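Local coordinates for protein putative esterase (Sulfolobus solfataricus P2, PDB 2RAU) that is probably a lipase or esterase of the alpha/beta-hydrolase clan and binds calcium, at residues L294-S302 with D341-W349. Numbering follows the deposited sequence.
Sequences LVPTIAFVS and DVNSVVLKW
I298 packs over one face of the W349 indole. Its CB stands over the five-membered ring, 3.7 Å from the centroid and only 6° off the ring normal, a CH-pi contact. Its CG2 covers the same face nearer the ring fusion, 3.6 Å from W349 CD2. CG1 of I298 is anti to the backbone N (chi1 -171°), and the extended chain carries CD1 along the indole to W349 CG and CB. The two side chains thus run past each other in opposite directions. At the indole's edge, near its plane, P296 O lies 3.6 Å from W349 CZ2. One water joins the backbone to the ring: it donates to T297 O (2.7 Å) and accepts from W349 NE1. Cutting W349 back to an alanine is likely to leave a gap beside CB, CG2 and CD1 of I298 and to deprive the water of its indole N-H.

Two residues further along the strand, F300 turns its ring against V342, V345 and V346 of the helix. CE1 meets V346 CG2 at 3.5 Å, and CZ meets V345 CG1 at 3.8 Å. V342 CG1 lies over one face of the ring, while V345 CB sits at its edge, in plane. L176 and I322, from the neighbouring strands, also touch F300. The contact is buried and mostly apolar; a water bridge and the carbonyl oxygens of P296 and D341 add polar atoms at the ring margins.

Strand 297-302 and the helical segment 341-349 run nearly antiparallel, at 171°, with their axes 10.2 Å apart at closest approach. The strand pairs in parallel with 170-176 and 320-324. Helix 338-353, near the C-terminus, packs along this part of the sheet. Such a helix laid over parallel strands is characteristic of the three-layer alpha/beta-hydrolase fold. At the strand's end, S302 OG is hydrogen-bonded to D177 OD2, probably the acid of a Ser-His-Asp triad.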
loop_
_atom_site.group_PDB
_atom_site.type_symbol
_atom_site.label_atom_id
_atom_site.label_comp_id
_atom_site.label_asym_id
_atom_site.label_seq_id
_atom_site.Cartn_x
_atom_site.Cartn_y
_atom_site.Cartn_z
ATOM N N LEU A 294 22.348 -2.410 5.834
ATOM C CA LEU A 294 22.563 -3.030 7.136
ATOM C C LEU A 294 21.509 -2.545 8.137
ATOM O O LEU A 294 21.804 -1.880 9.136
ATOM C CB LEU A 294 23.983 -2.728 7.635
ATOM C CG LEU A 294 25.097 -2.991 6.610
ATOM C CD1 LEU A 294 26.346 -2.568 7.243
ATOM C CD2 LEU A 294 25.125 -4.450 6.128
ATOM N N VAL A 295 20.274 -2.873 7.835
ATOM C CA VAL A 295 19.125 -2.472 8.615
ATOM C C VAL A 295 18.405 -3.759 9.067
ATOM O O VAL A 295 18.182 -4.643 8.237
ATOM C CB VAL A 295 18.172 -1.591 7.711
ATOM C CG1 VAL A 295 16.807 -1.428 8.306
ATOM C CG2 VAL A 295 18.826 -0.214 7.403
ATOM N N PRO A 296 18.065 -3.881 10.375
ATOM C CA PRO A 296 17.204 -4.972 10.831
ATOM C C PRO A 296 15.921 -5.004 10.020
ATOM O O PRO A 296 15.264 -3.961 9.841
ATOM C CB PRO A 296 16.891 -4.593 12.280
ATOM C CG PRO A 296 18.040 -3.829 12.691
ATOM C CD PRO A 296 18.452 -3.025 11.496
ATOM N N THR A 297 15.568 -6.195 9.552
ATOM C CA THR A 297 14.434 -6.406 8.651
ATOM C C THR A 297 13.544 -7.577 9.066
ATOM O O THR A 297 14.033 -8.616 9.496
ATOM C CB THR A 297 14.935 -6.620 7.173
ATOM O OG1 THR A 297 15.705 -5.484 6.749
ATOM C CG2 THR A 297 13.779 -6.860 6.201
ATOM N N ILE A 298 12.230 -7.366 8.989
ATOM C CA ILE A 298 11.255 -8.462 9.118
ATOM C C ILE A 298 10.447 -8.479 7.811
ATOM O O ILE A 298 10.021 -7.435 7.315
ATOM C CB ILE A 298 10.381 -8.367 10.422
ATOM C CG1 ILE A 298 9.552 -9.647 10.613
ATOM C CG2 ILE A 298 9.537 -7.064 10.449
ATOM C CD1 ILE A 298 8.872 -9.697 11.932
ATOM N N ALA A 299 10.281 -9.678 7.235
ATOM C CA ALA A 299 9.590 -9.848 5.959
ATOM C C ALA A 299 8.531 -10.906 6.111
ATOM O O ALA A 299 8.809 -12.001 6.569
ATOM C CB ALA A 299 10.578 -10.222 4.837
ATOM N N PHE A 300 7.301 -10.546 5.786
ATOM C CA PHE A 300 6.185 -11.492 5.777
ATOM C C PHE A 300 5.881 -11.912 4.332
ATOM O O PHE A 300 5.820 -11.069 3.445
ATOM C CB PHE A 300 4.935 -10.875 6.389
ATOM C CG PHE A 300 5.063 -10.555 7.851
ATOM C CD1 PHE A 300 5.724 -9.408 8.262
ATOM C CD2 PHE A 300 4.484 -11.371 8.815
ATOM C CE1 PHE A 300 5.826 -9.104 9.594
ATOM C CE2 PHE A 300 4.571 -11.061 10.154
ATOM C CZ PHE A 300 5.223 -9.922 10.543
ATOM N N VAL A 301 5.688 -13.211 4.109
ATOM C CA VAL A 301 5.420 -13.716 2.755
ATOM C C VAL A 301 4.203 -14.663 2.746
ATOM O O VAL A 301 4.166 -15.652 3.459
ATOM C CB VAL A 301 6.712 -14.328 2.108
ATOM C CG1 VAL A 301 7.138 -15.640 2.794
ATOM C CG2 VAL A 301 6.525 -14.517 0.623
ATOM N N SER A 302 3.195 -14.306 1.953
ATOM C CA SER A 302 1.962 -15.081 1.823
ATOM C C SER A 302 2.245 -16.434 1.112
ATOM O O SER A 302 2.945 -16.485 0.102
ATOM C CB SER A 302 0.875 -14.287 1.078
ATOM O OG SER A 302 1.241 -13.886 -0.236
ATOM N N ASP A 341 -1.432 -13.089 13.257
ATOM C CA ASP A 341 -0.389 -13.587 12.368
ATOM C C ASP A 341 0.533 -12.529 11.816
ATOM O O ASP A 341 1.653 -12.866 11.434
ATOM C CB ASP A 341 -0.994 -14.310 11.164
ATOM C CG ASP A 341 -1.850 -15.530 11.558
ATOM O OD1 ASP A 341 -1.568 -16.156 12.595
ATOM O OD2 ASP A 341 -2.795 -15.868 10.826
ATOM N N VAL A 342 0.046 -11.291 11.704
ATOM C CA VAL A 342 0.854 -10.175 11.154
ATOM C C VAL A 342 1.042 -9.023 12.146
ATOM O O VAL A 342 2.138 -8.716 12.564
ATOM C CB VAL A 342 0.280 -9.656 9.809
ATOM C CG1 VAL A 342 1.121 -8.503 9.233
ATOM C CG2 VAL A 342 0.133 -10.793 8.790
ATOM N N ASN A 343 -0.055 -8.410 12.556
ATOM C CA ASN A 343 0.019 -7.144 13.283
ATOM C C ASN A 343 0.701 -7.224 14.634
ATOM O O ASN A 343 1.623 -6.419 14.896
ATOM C CB ASN A 343 -1.381 -6.457 13.332
ATOM C CG ASN A 343 -1.946 -6.164 11.956
ATOM O OD1 ASN A 343 -1.209 -6.117 10.965
ATOM N ND2 ASN A 343 -3.267 -6.013 11.880
ATOM N N SER A 344 0.310 -8.201 15.470
ATOM C CA SER A 344 0.974 -8.440 16.750
ATOM C C SER A 344 2.422 -8.874 16.583
ATOM O O SER A 344 3.229 -8.605 17.446
ATOM C CB SER A 344 0.226 -9.484 17.559
ATOM O OG SER A 344 0.217 -10.747 16.879
ATOM N N VAL A 345 2.753 -9.540 15.477
ATOM C CA VAL A 345 4.125 -10.006 15.246
ATOM C C VAL A 345 5.011 -8.817 14.868
ATOM O O VAL A 345 6.147 -8.704 15.334
ATOM C CB VAL A 345 4.183 -11.124 14.142
ATOM C CG1 VAL A 345 5.651 -11.567 13.897
ATOM C CG2 VAL A 345 3.284 -12.285 14.536
ATOM N N VAL A 346 4.492 -7.898 14.042
ATOM C CA VAL A 346 5.219 -6.666 13.751
ATOM C C VAL A 346 5.462 -5.843 15.054
ATOM O O VAL A 346 6.584 -5.390 15.324
ATOM C CB VAL A 346 4.491 -5.786 12.700
ATOM C CG1 VAL A 346 5.189 -4.389 12.619
ATOM C CG2 VAL A 346 4.429 -6.459 11.325
ATOM N N LEU A 347 4.442 -5.705 15.895
ATOM C CA LEU A 347 4.588 -4.991 17.165
ATOM C C LEU A 347 5.668 -5.630 18.036
ATOM O O LEU A 347 6.468 -4.939 18.620
ATOM C CB LEU A 347 3.267 -4.986 17.940
ATOM C CG LEU A 347 3.169 -4.159 19.237
ATOM C CD1 LEU A 347 3.360 -2.695 18.917
ATOM C CD2 LEU A 347 1.830 -4.416 20.002
ATOM N N LYS A 348 5.662 -6.949 18.128
ATOM C CA LYS A 348 6.621 -7.643 18.959
ATOM C C LYS A 348 8.026 -7.429 18.408
ATOM O O LYS A 348 8.989 -7.230 19.167
ATOM C CB LYS A 348 6.268 -9.125 19.023
ATOM C CG LYS A 348 7.224 -9.948 19.815
ATOM C CD LYS A 348 6.788 -11.417 19.816
ATOM N N TRP A 349 8.160 -7.513 17.088
ATOM C CA TRP A 349 9.441 -7.264 16.440
ATOM C C TRP A 349 9.932 -5.846 16.748
ATOM O O TRP A 349 11.103 -5.666 17.089
ATOM C CB TRP A 349 9.318 -7.467 14.930
ATOM C CG TRP A 349 10.591 -7.249 14.210
ATOM C CD1 TRP A 349 11.582 -8.137 14.038
ATOM C CD2 TRP A 349 11.010 -6.039 13.570
ATOM N NE1 TRP A 349 12.601 -7.573 13.323
ATOM C CE2 TRP A 349 12.260 -6.285 12.999
ATOM C CE3 TRP A 349 10.410 -4.795 13.370
ATOM C CZ2 TRP A 349 12.972 -5.300 12.280
ATOM C CZ3 TRP A 349 11.120 -3.807 12.667
ATOM C CH2 TRP A 349 12.371 -4.080 12.113
HETATM O O HOH W 1 15.121 -8.856 11.926
#